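Local coordinates for protein glutathione S-transferase (Lodderomyces elongisporus, PDB 4IVF) that binds two glutathione molecules per subunit and, as a glutathione S-transferase family member, probably transfers glutathione to substrates, at residues I112-E117 and G152-I157. Residues are numbered along the deposited sequence; the frame is centred on the assembly and turned at random.
With GSH (glutathione), chain J.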
loop_
_atom_site.group_PDB
_atom_site.type_symbol
_atom_site.label_atom_id
_atom_site.label_comp_id
_atom_site.label_asym_id
_atom_site.label_seq_id
_atom_site.Cartn_x
_atom_site.Cartn_y
_atom_site.Cartn_z
ATOM N N ILE F 112 5.341 1.513 -0.334
ATOM C CA ILE F 112 4.077 1.107 -0.954
ATOM C C ILE F 112 4.172 -0.318 -1.508
ATOM O O ILE F 112 3.255 -1.126 -1.320
ATOM C CB ILE F 112 3.588 2.116 -2.036
ATOM C CG1 ILE F 112 3.288 3.486 -1.414
ATOM C CG2 ILE F 112 2.366 1.580 -2.780
ATOM C CD1 ILE F 112 2.510 3.426 -0.142
ATOM N N PHE F 113 5.302 -0.631 -2.144
ATOM C CA PHE F 113 5.593 -1.983 -2.625
ATOM C C PHE F 113 5.448 -3.014 -1.500
ATOM O O PHE F 113 4.857 -4.074 -1.690
ATOM C CB PHE F 113 7.009 -2.040 -3.218
ATOM C CG PHE F 113 7.422 -3.406 -3.732
ATOM C CD1 PHE F 113 6.525 -4.224 -4.397
ATOM C CD2 PHE F 113 8.732 -3.843 -3.583
ATOM C CE1 PHE F 113 6.922 -5.468 -4.874
ATOM C CE2 PHE F 113 9.134 -5.080 -4.066
ATOM C CZ PHE F 113 8.222 -5.893 -4.713
ATOM N N GLN F 114 5.989 -2.701 -0.329
ATOM C CA GLN F 114 5.833 -3.577 0.820
ATOM C C GLN F 114 4.354 -3.743 1.204
ATOM O O GLN F 114 3.876 -4.863 1.293
ATOM C CB GLN F 114 6.659 -3.080 2.016
ATOM C CG GLN F 114 6.791 -4.111 3.147
ATOM C CD GLN F 114 5.483 -4.316 3.915
ATOM O OE1 GLN F 114 4.851 -3.353 4.356
ATOM N NE2 GLN F 114 5.062 -5.572 4.048
ATOM N N VAL F 115 3.636 -2.641 1.447
ATOM C CA VAL F 115 2.241 -2.754 1.895
ATOM C C VAL F 115 1.300 -3.245 0.794
ATOM O O VAL F 115 0.231 -3.788 1.073
ATOM C CB VAL F 115 1.688 -1.434 2.504
ATOM C CG1 VAL F 115 2.602 -0.932 3.631
ATOM C CG2 VAL F 115 1.492 -0.360 1.427
ATOM N N ALA F 116 1.697 -3.064 -0.461
ATOM C CA ALA F 116 0.823 -3.415 -1.578
ATOM C C ALA F 116 1.059 -4.813 -2.144
ATOM O O ALA F 116 0.165 -5.391 -2.771
ATOM C CB ALA F 116 0.917 -2.376 -2.687
ATOM N N GLU F 117 2.252 -5.365 -1.943
ATOM C CA GLU F 117 2.526 -6.694 -2.490
ATOM C C GLU F 117 3.119 -7.660 -1.464
ATOM O O GLU F 117 2.640 -8.781 -1.313
ATOM C CB GLU F 117 3.340 -6.596 -3.798
ATOM C CG GLU F 117 2.547 -5.825 -4.869
ATOM C CD GLU F 117 3.305 -5.548 -6.164
ATOM O OE1 GLU F 117 3.808 -6.500 -6.779
ATOM O OE2 GLU F 117 3.363 -4.372 -6.579
ATOM N N GLY F 152 12.928 -11.706 -3.682
ATOM C CA GLY F 152 13.911 -11.620 -4.744
ATOM C C GLY F 152 14.022 -10.203 -5.276
ATOM O O GLY F 152 15.106 -9.737 -5.606
ATOM N N VAL F 153 12.894 -9.511 -5.352
ATOM C CA VAL F 153 12.883 -8.133 -5.826
ATOM C C VAL F 153 13.570 -7.235 -4.803
ATOM O O VAL F 153 14.431 -6.421 -5.153
ATOM C CB VAL F 153 11.446 -7.625 -6.073
ATOM C CG1 VAL F 153 11.457 -6.143 -6.450
ATOM C CG2 VAL F 153 10.761 -8.457 -7.145
ATOM N N PHE F 154 13.195 -7.390 -3.537
ATOM C CA PHE F 154 13.878 -6.674 -2.460
ATOM C C PHE F 154 15.394 -6.961 -2.416
ATOM O O PHE F 154 16.177 -6.101 -2.006
ATOM C CB PHE F 154 13.242 -6.983 -1.107
ATOM C CG PHE F 154 11.982 -6.200 -0.821
ATOM C CD1 PHE F 154 12.027 -4.813 -0.643
ATOM C CD2 PHE F 154 10.754 -6.853 -0.681
ATOM C CE1 PHE F 154 10.855 -4.085 -0.355
ATOM C CE2 PHE F 154 9.577 -6.143 -0.393
ATOM C CZ PHE F 154 9.623 -4.758 -0.228
ATOM N N GLU F 155 15.798 -8.167 -2.823
ATOM C CA GLU F 155 17.214 -8.510 -2.912
ATOM C C GLU F 155 17.859 -7.712 -4.041
ATOM O O GLU F 155 18.960 -7.186 -3.887
ATOM C CB GLU F 155 17.389 -10.012 -3.141
ATOM C CG GLU F 155 18.814 -10.501 -3.216
ATOM C CD GLU F 155 19.551 -10.416 -1.888
ATOM O OE1 GLU F 155 18.941 -9.993 -0.883
ATOM O OE2 GLU F 155 20.747 -10.777 -1.849
ATOM N N ASP F 156 17.168 -7.628 -5.177
ATOM C CA ASP F 156 17.628 -6.808 -6.278
ATOM C C ASP F 156 17.748 -5.328 -5.868
ATOM O O ASP F 156 18.738 -4.669 -6.192
ATOM C CB ASP F 156 16.707 -6.953 -7.490
ATOM C CG ASP F 156 17.282 -6.297 -8.730
ATOM O OD1 ASP F 156 18.489 -5.990 -8.711
ATOM O OD2 ASP F 156 16.545 -6.092 -9.717
ATOM N N ILE F 157 16.744 -4.823 -5.156
ATOM C CA ILE F 157 16.740 -3.439 -4.687
ATOM C C ILE F 157 17.979 -3.150 -3.834
ATOM O O ILE F 157 18.703 -2.163 -4.072
ATOM C CB ILE F 157 15.429 -3.107 -3.918
ATOM C CG1 ILE F 157 14.252 -3.132 -4.883
ATOM C CG2 ILE F 157 15.506 -1.741 -3.270
ATOM C CD1 ILE F 157 12.929 -2.967 -4.231
HETATM N N1 GSH J . 1.054 -2.665 -6.557
HETATM C CA1 GSH J . 1.245 -2.299 -7.932
HETATM C C1 GSH J . 0.734 -0.950 -8.163
HETATM O O11 GSH J . 1.179 -0.287 -9.113
HETATM O O12 GSH J . -0.151 -0.451 -7.427
HETATM C CB1 GSH J . 0.479 -3.269 -8.807
HETATM C CG1 GSH J . 1.045 -3.282 -10.164
HETATM C CD1 GSH J . 0.437 -4.400 -10.997
HETATM O OE1 GSH J . -0.282 -5.287 -10.497
HETATM N N2 GSH J . 0.737 -4.424 -12.468
HETATM C CA2 GSH J . 0.179 -5.466 -13.300
HETATM C C2 GSH J . 1.312 -6.134 -14.024
HETATM O O2 GSH J . 2.233 -5.435 -14.459
HETATM C CB2 GSH J . -0.730 -4.870 -14.287
HETATM S SG2 GSH J . -2.001 -3.921 -13.505
HETATM N N3 GSH J . 1.293 -7.582 -14.203
HETATM C CA3 GSH J . 2.367 -8.271 -14.907
HETATM C C3 GSH J . 3.036 -9.268 -14.032
HETATM O O31 GSH J . 2.792 -9.286 -12.795
HETATM O O32 GSH J . 3.854 -10.108 -14.531
#
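Phe113 and Phe154 form an offset stack, with ring centroids 4.8 Å apart and planes inclined by 30°. The two side chains slide past each other in opposite directions: Phe113 CD2 lies 3.6 Å from Phe154 CZ, and Phe113 CE2 sits above one face of Phe154, displaced toward its rim. Phe113 CG is anti to the backbone N (chi1 179°), on a CB that points toward 152-157. Glu117 CD lies in plane at the edge of the Phe113 ring.

Aliphatic contacts complete the apolar packing. Val153 CG1 approaches Phe113 CE2 to 3.5 Å and also touches CZ of the same Phe113 ring, while Ile157 CD1 meets Phe113 CD2 more loosely, at 4.3 Å. Gln114 adds CB, 4.1 Å from Phe154 CZ; its chain then bends at chi2, and its amide turns away to bond Asn118 and Lys20.

The segments belong to helices 102-131 and 137-159 of the all-helical C-terminal GST domain. Their local axes are antiparallel (176°) and 12.3 Å apart at closest approach, a wide spacing bridged by the two aromatic rings. No hydrogen bond joins 112-117 to 152-157. Phe154 also touches Leu181 of helix 176-185 and Leu169.

The carboxylate of Glu117 faces the second subunit. Glu117 OE2 accepts a hydrogen bond of 2.9 Å from glutathione N1, contributing from this subunit to a site that includes Thr78 and Ile58 of the second subunit. Gln77 of the second subunit also bonds OE2, whereas OE1 receives a salt bridge from Arg57 and a hydrogen bond from Asn55, both of that subunit.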